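Actin-related protein 8 (Homo sapiens, PDB 4FO0) binds ATP with low basal ATPase activity, does not polymerise, and serves as a proposed core component of the INO80 chromatin remodelling complex. Local coordinates at residues Q84-K89 with E353-P358; A483-I488 with H522-K527; R575-Q578 with M584-E587. All blocks are in the same frame, centred on the assembly; numbering follows the deposited sequence.

Overall arrangement
Contacts 1 and 2 are neighbours, with centres about 18 Å apart, and they touch where A85 CB lies 3.9 Å from R523 NH1. Contact 3 lies at the far end of the molecule, its centre about 51 Å from that of contact 1 and about 40 Å from that of contact 2. No two of them share a helix. All three join helices without a hydrogen bond between the paired segments, but burial and chemistry differ. Contact 1 is buried and small, an isoleucine meeting a leucine and a glutamine stem. Contact 2 is aliphatic within and bordered by the stem of an exposed lysine. Contact 3, buried near the C-terminus, adds sulfur and an aromatic ring.

Contact 1: residues Q84-K89 with E353-P358; sequences QAIWSK and EKLQAP
I86, on the last turn of helix 71-88, faces the short helix 353-359, and the two backbones come nearest between I86 CA and Q356 CA, 8.1 Å apart. Side chains from both helices fill that spacing, and I86 is the one given by helix 71-88. It meets L355 tip to tip, I86 CD1 lying 4.0 Å from L355 CD2. The same leucine methyl also lies 4.1 Å from I86 CG1, so one branch of L355 rests along the outer half of the isoleucine. L355 sends its CG anti to the backbone N (chi1 173°), which carries the isobutyl group across to I86. Helix 353-359 follows strands 330-336 and 343-350 in what corresponds to subdomain 4 of the actin fold, whereas helix 71-88, between strands 38-47 and 134-136, probably belongs to an insertion relative to actin. A second neighbour of the isoleucine tip is Q356, which crosses I86 at about a right angle, with Q356 CG 3.9 Å from I86 CD1. Glutamine suits this place because its methylene stem serves as an apolar surface, while the extended chain delivers its amide to D83, whose OD1 accepts a hydrogen bond from NE2. With an alanine in place of I86, the Q356 stem and the L355 methyl would probably face a gap between the helices. M359 and R97 also pack on I86.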
loop_
_atom_site.group_PDB
_atom_site.type_symbol
_atom_site.label_atom_id
_atom_site.label_comp_id
_atom_site.label_asym_id
_atom_site.label_seq_id
_atom_site.Cartn_x
_atom_site.Cartn_y
_atom_site.Cartn_z
ATOM N N GLN A 84 -2.599 25.806 7.018
ATOM C CA GLN A 84 -1.537 26.750 7.324
ATOM C C GLN A 84 -0.340 26.529 6.411
ATOM O O GLN A 84 0.287 27.482 5.936
ATOM C CB GLN A 84 -1.116 26.623 8.786
ATOM C CG GLN A 84 0.085 27.483 9.136
ATOM C CD GLN A 84 0.639 27.188 10.506
ATOM O OE1 GLN A 84 -0.096 26.858 11.438
ATOM N NE2 GLN A 84 1.951 27.300 10.636
ATOM N N ALA A 85 -0.038 25.257 6.177
ATOM C CA ALA A 85 1.031 24.856 5.280
ATOM C C ALA A 85 0.717 25.216 3.839
ATOM O O ALA A 85 1.617 25.488 3.054
ATOM C CB ALA A 85 1.275 23.357 5.403
ATOM N N ILE A 86 -0.561 25.189 3.480
ATOM C CA ILE A 86 -0.955 25.482 2.109
ATOM C C ILE A 86 -0.760 26.969 1.815
ATOM O O ILE A 86 -0.108 27.355 0.839
ATOM C CB ILE A 86 -2.417 25.087 1.854
ATOM C CG1 ILE A 86 -2.562 23.566 1.816
ATOM C CG2 ILE A 86 -2.922 25.685 0.560
ATOM C CD1 ILE A 86 -4.016 23.099 1.663
ATOM N N TRP A 87 -1.346 27.786 2.681
ATOM C CA TRP A 87 -1.206 29.234 2.659
ATOM C C TRP A 87 0.251 29.678 2.678
ATOM O O TRP A 87 0.655 30.559 1.929
ATOM C CB TRP A 87 -1.895 29.813 3.893
ATOM C CG TRP A 87 -1.928 31.301 3.920
ATOM C CD1 TRP A 87 -1.266 32.120 4.784
ATOM C CD2 TRP A 87 -2.668 32.158 3.038
ATOM N NE1 TRP A 87 -1.551 33.430 4.500
ATOM C CE2 TRP A 87 -2.413 33.481 3.436
ATOM C CE3 TRP A 87 -3.526 31.930 1.957
ATOM C CZ2 TRP A 87 -2.980 34.578 2.781
ATOM C CZ3 TRP A 87 -4.095 33.018 1.317
ATOM C CH2 TRP A 87 -3.816 34.325 1.728
ATOM N N SER A 88 1.023 29.071 3.569
ATOM C CA SER A 88 2.414 29.425 3.758
ATOM C C SER A 88 3.247 29.284 2.479
ATOM O O SER A 88 4.245 29.970 2.309
ATOM C CB SER A 88 3.007 28.587 4.891
ATOM O OG SER A 88 4.128 27.852 4.434
ATOM N N LYS A 89 2.832 28.400 1.583
ATOM C CA LYS A 89 3.587 28.127 0.366
ATOM C C LYS A 89 3.049 28.955 -0.789
ATOM O O LYS A 89 1.891 28.829 -1.167
ATOM C CB LYS A 89 3.509 26.639 0.028
ATOM C CG LYS A 89 4.182 26.233 -1.272
ATOM C CD LYS A 89 4.246 24.704 -1.371
ATOM C CE LYS A 89 4.986 24.257 -2.626
ATOM N NZ LYS A 89 5.289 22.808 -2.634
ATOM N N GLU A 353 -10.162 20.718 -1.183
ATOM C CA GLU A 353 -10.228 19.318 -0.810
ATOM C C GLU A 353 -9.271 18.434 -1.657
ATOM O O GLU A 353 -8.653 17.504 -1.146
ATOM C CB GLU A 353 -11.672 18.845 -0.905
ATOM C CG GLU A 353 -12.493 19.648 -1.897
ATOM C CD GLU A 353 -13.133 20.893 -1.304
ATOM O OE1 GLU A 353 -13.196 21.913 -2.019
ATOM O OE2 GLU A 353 -13.598 20.852 -0.141
ATOM N N LYS A 354 -9.122 18.743 -2.938
ATOM C CA LYS A 354 -8.243 17.947 -3.798
ATOM C C LYS A 354 -6.793 17.990 -3.364
ATOM O O LYS A 354 -6.032 17.080 -3.683
ATOM C CB LYS A 354 -8.341 18.384 -5.262
ATOM C CG LYS A 354 -9.690 18.117 -5.906
ATOM C CD LYS A 354 -9.696 18.589 -7.338
ATOM C CE LYS A 354 -9.693 20.097 -7.417
ATOM N NZ LYS A 354 -9.511 20.495 -8.829
ATOM N N LEU A 355 -6.415 19.056 -2.658
ATOM C CA LEU A 355 -5.043 19.236 -2.176
ATOM C C LEU A 355 -4.910 18.977 -0.675
ATOM O O LEU A 355 -3.928 18.428 -0.224
ATOM C CB LEU A 355 -4.541 20.639 -2.501
ATOM C CG LEU A 355 -3.184 21.056 -1.926
ATOM C CD1 LEU A 355 -2.024 20.281 -2.563
ATOM C CD2 LEU A 355 -3.011 22.532 -2.159
ATOM N N GLN A 356 -5.920 19.365 0.089
ATOM C CA GLN A 356 -5.935 19.102 1.516
ATOM C C GLN A 356 -5.744 17.624 1.852
ATOM O O GLN A 356 -4.907 17.274 2.684
ATOM C CB GLN A 356 -7.239 19.603 2.127
ATOM C CG GLN A 356 -7.399 21.111 2.068
ATOM C CD GLN A 356 -8.797 21.539 2.450
ATOM O OE1 GLN A 356 -9.774 21.094 1.853
ATOM N NE2 GLN A 356 -8.904 22.374 3.465
ATOM N N ALA A 357 -6.523 16.760 1.206
ATOM C CA ALA A 357 -6.557 15.350 1.569
ATOM C C ALA A 357 -5.190 14.646 1.470
ATOM O O ALA A 357 -4.768 13.976 2.404
ATOM C CB ALA A 357 -7.596 14.631 0.740
ATOM N N PRO A 358 -4.508 14.781 0.326
ATOM C CA PRO A 358 -3.186 14.160 0.160
ATOM C C PRO A 358 -2.191 14.712 1.166
ATOM O O PRO A 358 -1.294 13.996 1.603
ATOM C CB PRO A 358 -2.759 14.589 -1.252
ATOM C CG PRO A 358 -4.019 14.968 -1.936
ATOM C CD PRO A 358 -4.992 15.439 -0.898
#

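Contact 2: residues A483-I488 with H522-K527; sequences AILHSI and HRILNK
L485 and K527 cross at about a right angle, with L485 CD1 3.5 Å from K527 CB. The same methyl is 3.6 Å from K527 O, so it settles against the last turn of helix 516-527. The other branch, L485 CD2, faces I524 CD1 at 4.4 Å, and I484 CG2 reaches that same methyl at 4.4 Å. I524 brings CD1 forward by a bent chain (chi2 -50°), which lets one methyl serve two partners. Behind these side chains, the axes of the helical segments 483-488 and 522-527 approach to 10.9 Å and cross at -53°. Helix 516-527 belongs to the beta-alpha-beta crossover between the parallel strands 503-507 and 540-542, in the part corresponding to subdomain 3 of actin. I484 also packs on C249 and V251 of strand 247-253, which ends at the ATP-binding V253. K527 turns at chi2 (68°) and carries NZ 3.7 Å above the plane of the R523 guanidinium. D481, salt-bridged to R523 NH2, probably offsets that crowding of positive charge. Leucine and isoleucine thus fill the inner side by dispersion alone, while lysine lends its stem to the interface and its ammonium end lies over the R523 guanidinium, at the exposed border of the contact.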
loop_
_atom_site.group_PDB
_atom_site.type_symbol
_atom_site.label_atom_id
_atom_site.label_comp_id
_atom_site.label_asym_id
_atom_site.label_seq_id
_atom_site.Cartn_x
_atom_site.Cartn_y
_atom_site.Cartn_z
ATOM N N ALA A 483 9.141 11.969 9.513
ATOM C CA ALA A 483 9.605 10.594 9.615
ATOM C C ALA A 483 10.850 10.367 8.769
ATOM O O ALA A 483 11.815 9.743 9.211
ATOM C CB ALA A 483 8.528 9.656 9.175
ATOM N N ILE A 484 10.829 10.861 7.541
ATOM C CA ILE A 484 11.995 10.735 6.689
ATOM C C ILE A 484 13.203 11.361 7.359
ATOM O O ILE A 484 14.258 10.745 7.440
ATOM C CB ILE A 484 11.772 11.395 5.337
ATOM C CG1 ILE A 484 10.761 10.571 4.540
ATOM C CG2 ILE A 484 13.118 11.556 4.580
ATOM C CD1 ILE A 484 10.258 11.268 3.315
ATOM N N LEU A 485 13.036 12.591 7.836
ATOM C CA LEU A 485 14.107 13.317 8.501
ATOM C C LEU A 485 14.584 12.560 9.737
ATOM O O LEU A 485 15.763 12.247 9.883
ATOM C CB LEU A 485 13.627 14.715 8.882
ATOM C CG LEU A 485 13.441 15.646 7.682
ATOM C CD1 LEU A 485 13.001 17.027 8.117
ATOM C CD2 LEU A 485 14.704 15.721 6.852
ATOM N N HIS A 486 13.649 12.254 10.620
ATOM C CA HIS A 486 13.970 11.519 11.828
ATOM C C HIS A 486 14.756 10.241 11.545
ATOM O O HIS A 486 15.718 9.927 12.234
ATOM C CB HIS A 486 12.696 11.179 12.584
ATOM C CG HIS A 486 12.935 10.351 13.800
ATOM N ND1 HIS A 486 13.062 8.980 13.750
ATOM C CD2 HIS A 486 13.091 10.698 15.099
ATOM C CE1 HIS A 486 13.271 8.515 14.969
ATOM N NE2 HIS A 486 13.292 9.537 15.806
ATOM N N SER A 487 14.328 9.505 10.533
ATOM C CA SER A 487 14.978 8.264 10.142
ATOM C C SER A 487 16.440 8.502 9.739
ATOM O O SER A 487 17.344 7.820 10.204
ATOM C CB SER A 487 14.190 7.638 8.982
ATOM O OG SER A 487 14.905 6.598 8.334
ATOM N N ILE A 488 16.660 9.473 8.866
ATOM C CA ILE A 488 17.992 9.790 8.379
ATOM C C ILE A 488 18.868 10.268 9.522
ATOM O O ILE A 488 20.071 10.007 9.559
ATOM C CB ILE A 488 17.922 10.883 7.294
ATOM C CG1 ILE A 488 17.154 10.350 6.078
ATOM C CG2 ILE A 488 19.316 11.354 6.913
ATOM C CD1 ILE A 488 17.016 11.322 4.935
ATOM N N HIS A 522 10.558 19.807 -1.858
ATOM C CA HIS A 522 10.486 21.152 -1.314
ATOM C C HIS A 522 10.451 21.153 0.211
ATOM O O HIS A 522 11.164 21.929 0.837
ATOM C CB HIS A 522 9.271 21.877 -1.887
ATOM C CG HIS A 522 8.953 23.174 -1.210
ATOM N ND1 HIS A 522 9.154 24.398 -1.814
ATOM C CD2 HIS A 522 8.427 23.438 0.012
ATOM C CE1 HIS A 522 8.768 25.359 -0.993
ATOM N NE2 HIS A 522 8.321 24.804 0.120
ATOM N N ARG A 523 9.635 20.285 0.808
ATOM C CA ARG A 523 9.515 20.247 2.265
ATOM C C ARG A 523 10.817 19.782 2.853
ATOM O O ARG A 523 11.262 20.302 3.875
ATOM C CB ARG A 523 8.440 19.276 2.739
ATOM C CG ARG A 523 7.135 19.385 2.027
ATOM C CD ARG A 523 6.123 20.107 2.863
ATOM N NE ARG A 523 5.904 19.503 4.181
ATOM C CZ ARG A 523 5.069 20.036 5.074
ATOM N NH1 ARG A 523 4.407 21.147 4.755
ATOM N NH2 ARG A 523 4.888 19.484 6.272
ATOM N N ILE A 524 11.421 18.776 2.227
ATOM C CA ILE A 524 12.663 18.239 2.767
ATOM C C ILE A 524 13.741 19.321 2.859
ATOM O O ILE A 524 14.359 19.480 3.906
ATOM C CB ILE A 524 13.151 16.994 2.008
ATOM C CG1 ILE A 524 12.144 15.856 2.187
ATOM C CG2 ILE A 524 14.514 16.552 2.521
ATOM C CD1 ILE A 524 11.740 15.612 3.643
ATOM N N LEU A 525 13.932 20.087 1.786
ATOM C CA LEU A 525 14.880 21.200 1.805
ATOM C C LEU A 525 14.661 22.109 2.995
ATOM O O LEU A 525 15.572 22.338 3.795
ATOM C CB LEU A 525 14.754 22.038 0.548
ATOM C CG LEU A 525 15.444 21.474 -0.680
ATOM C CD1 LEU A 525 15.719 22.600 -1.663
ATOM C CD2 LEU A 525 16.718 20.798 -0.253
ATOM N N ASN A 526 13.449 22.636 3.105
ATOM C CA ASN A 526 13.135 23.595 4.160
ATOM C C ASN A 526 13.226 23.016 5.560
ATOM O O ASN A 526 13.648 23.705 6.489
ATOM C CB ASN A 526 11.751 24.209 3.943
ATOM C CG ASN A 526 11.613 24.859 2.578
ATOM O OD1 ASN A 526 12.600 25.315 1.981
ATOM N ND2 ASN A 526 10.385 24.900 2.069
ATOM N N LYS A 527 12.833 21.753 5.705
ATOM C CA LYS A 527 12.736 21.104 7.013
ATOM C C LYS A 527 14.050 20.477 7.478
ATOM O O LYS A 527 14.271 20.323 8.675
ATOM C CB LYS A 527 11.653 20.020 6.999
ATOM C CG LYS A 527 10.309 20.424 7.570
ATOM C CD LYS A 527 9.624 21.443 6.698
ATOM C CE LYS A 527 8.259 21.810 7.253
ATOM N NZ LYS A 527 7.524 22.683 6.290
#

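Contact 3: residues R575-Q578 with M584-E587; sequences REWQ and MLRE
M584 opens the contact as the residue whose CA lies nearest the other helix, 6.8 Å from W577 CA. Its CG stands anti to the carbonyl carbon (chi1 -54°) and the chain then bends again at chi2 (-70°), which folds the thioether against the backbone of helix 574-580. M584 SD sits 3.5 Å from E576 CB, and M584 CG is 3.6 Å from the carbonyl oxygen E576 O. The same CG approaches W577 CE3 at 4.3 Å, so the methionine touches the glutamate stem with its sulfur and the indole, more loosely and obliquely, with its CG. A flexible, polarisable chain suits this place, where it must fit peptide, aliphatic and aromatic surfaces together.

L585 comes next and takes the far end of the indole. Its CD1 meets the rim of the six-membered ring close to the ring plane, 3.7 Å from W577 CZ3 and 3.7 Å from W577 CH2, and its CG follows at 4.0 Å from W577 CZ3. The approach is at the edge, and no stacking is involved. Tryptophan is broad enough to span from M584 to L585 while it also packs on V218 and L222 of helix 211-225; its NE1 donates to N219 OD1. Both M584 and L585 pack on I572 of strand 572-573, which pairs with strand 229-234. These contacts place the C-terminal helices beside the sheet that holds strand 229-234, consistent with subdomain 1 of actin.

The carboxylate of E576 is engaged beyond the pair, in a salt bridge to R588 and a hydrogen bond from Y573 N. The chemistry is therefore divided: sulfur, methyl and indole make the buried join by van der Waals packing, whereas the polar ends of E576 and W577 are satisfied by neighbouring residues, which is likely to fix where their apolar parts lie.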
loop_
_atom_site.group_PDB
_atom_site.type_symbol
_atom_site.label_atom_id
_atom_site.label_comp_id
_atom_site.label_asym_id
_atom_site.label_seq_id
_atom_site.Cartn_x
_atom_site.Cartn_y
_atom_site.Cartn_z
ATOM N N ARG A 575 14.034 -29.706 3.076
ATOM C CA ARG A 575 14.485 -30.655 4.081
ATOM C C ARG A 575 15.252 -29.988 5.212
ATOM O O ARG A 575 15.099 -30.366 6.374
ATOM C CB ARG A 575 15.268 -31.817 3.474
ATOM C CG ARG A 575 15.093 -33.109 4.278
ATOM C CD ARG A 575 15.578 -34.328 3.516
ATOM N NE ARG A 575 17.012 -34.269 3.245
ATOM C CZ ARG A 575 17.874 -35.228 3.563
ATOM N NH1 ARG A 575 17.451 -36.333 4.164
ATOM N NH2 ARG A 575 19.161 -35.086 3.273
ATOM N N GLU A 576 16.052 -28.983 4.884
ATOM C CA GLU A 576 16.702 -28.195 5.928
ATOM C C GLU A 576 15.651 -27.554 6.836
ATOM O O GLU A 576 15.848 -27.410 8.043
ATOM C CB GLU A 576 17.600 -27.120 5.323
ATOM C CG GLU A 576 18.475 -27.622 4.178
ATOM C CD GLU A 576 19.146 -26.489 3.402
ATOM O OE1 GLU A 576 20.295 -26.675 2.948
ATOM O OE2 GLU A 576 18.529 -25.415 3.239
ATOM N N TRP A 577 14.522 -27.178 6.254
ATOM C CA TRP A 577 13.463 -26.584 7.027
ATOM C C TRP A 577 12.784 -27.596 7.893
ATOM O O TRP A 577 12.658 -27.405 9.114
ATOM C CB TRP A 577 12.443 -25.912 6.126
ATOM C CG TRP A 577 11.394 -25.191 6.919
ATOM C CD1 TRP A 577 10.092 -25.593 7.164
ATOM C CD2 TRP A 577 11.541 -23.924 7.633
ATOM N NE1 TRP A 577 9.444 -24.685 7.948
ATOM C CE2 TRP A 577 10.254 -23.660 8.263
ATOM C CE3 TRP A 577 12.567 -23.013 7.797
ATOM C CZ2 TRP A 577 10.029 -22.529 9.017
ATOM C CZ3 TRP A 577 12.328 -21.877 8.561
ATOM C CH2 TRP A 577 11.088 -21.643 9.157
ATOM N N GLN A 578 12.328 -28.680 7.282
ATOM C CA GLN A 578 11.666 -29.745 8.013
ATOM C C GLN A 578 12.500 -30.162 9.207
ATOM O O GLN A 578 11.973 -30.513 10.256
ATOM C CB GLN A 578 11.443 -30.943 7.099
ATOM C CG GLN A 578 10.468 -31.966 7.642
ATOM C CD GLN A 578 9.868 -32.823 6.549
ATOM O OE1 GLN A 578 10.316 -32.792 5.405
ATOM N NE2 GLN A 578 8.847 -33.594 6.897
ATOM N N MET A 584 17.202 -22.046 10.341
ATOM C CA MET A 584 17.703 -21.718 9.013
ATOM C C MET A 584 17.718 -20.222 8.790
ATOM O O MET A 584 18.683 -19.667 8.268
ATOM C CB MET A 584 16.855 -22.392 7.943
ATOM C CG MET A 584 16.715 -23.893 8.141
ATOM S SD MET A 584 18.268 -24.756 7.835
ATOM C CE MET A 584 19.431 -23.396 7.727
ATOM N N LEU A 585 16.643 -19.571 9.205
ATOM C CA LEU A 585 16.528 -18.125 9.086
ATOM C C LEU A 585 17.599 -17.428 9.909
ATOM O O LEU A 585 18.248 -16.499 9.430
ATOM C CB LEU A 585 15.125 -17.675 9.500
ATOM C CG LEU A 585 14.065 -18.262 8.561
ATOM C CD1 LEU A 585 12.687 -18.253 9.177
ATOM C CD2 LEU A 585 14.061 -17.530 7.225
ATOM N N ARG A 586 17.795 -17.878 11.145
ATOM C CA ARG A 586 18.849 -17.303 11.971
ATOM C C ARG A 586 20.211 -17.457 11.307
ATOM O O ARG A 586 21.006 -16.518 11.283
ATOM C CB ARG A 586 18.851 -17.902 13.378
ATOM C CG ARG A 586 17.860 -17.212 14.299
ATOM C CD ARG A 586 18.030 -17.626 15.739
ATOM N NE ARG A 586 17.744 -19.044 15.938
ATOM C CZ ARG A 586 16.532 -19.542 16.170
ATOM N NH1 ARG A 586 16.383 -20.851 16.342
ATOM N NH2 ARG A 586 15.473 -18.738 16.229
ATOM N N GLU A 587 20.474 -18.634 10.753
ATOM C CA GLU A 587 21.755 -18.877 10.103
ATOM C C GLU A 587 21.876 -18.126 8.789
ATOM O O GLU A 587 22.866 -17.445 8.545
ATOM C CB GLU A 587 21.964 -20.369 9.837
ATOM C CG GLU A 587 22.214 -21.220 11.075
ATOM C CD GLU A 587 22.246 -22.710 10.752
ATOM O OE1 GLU A 587 22.453 -23.061 9.568
ATOM O OE2 GLU A 587 22.053 -23.530 11.678
#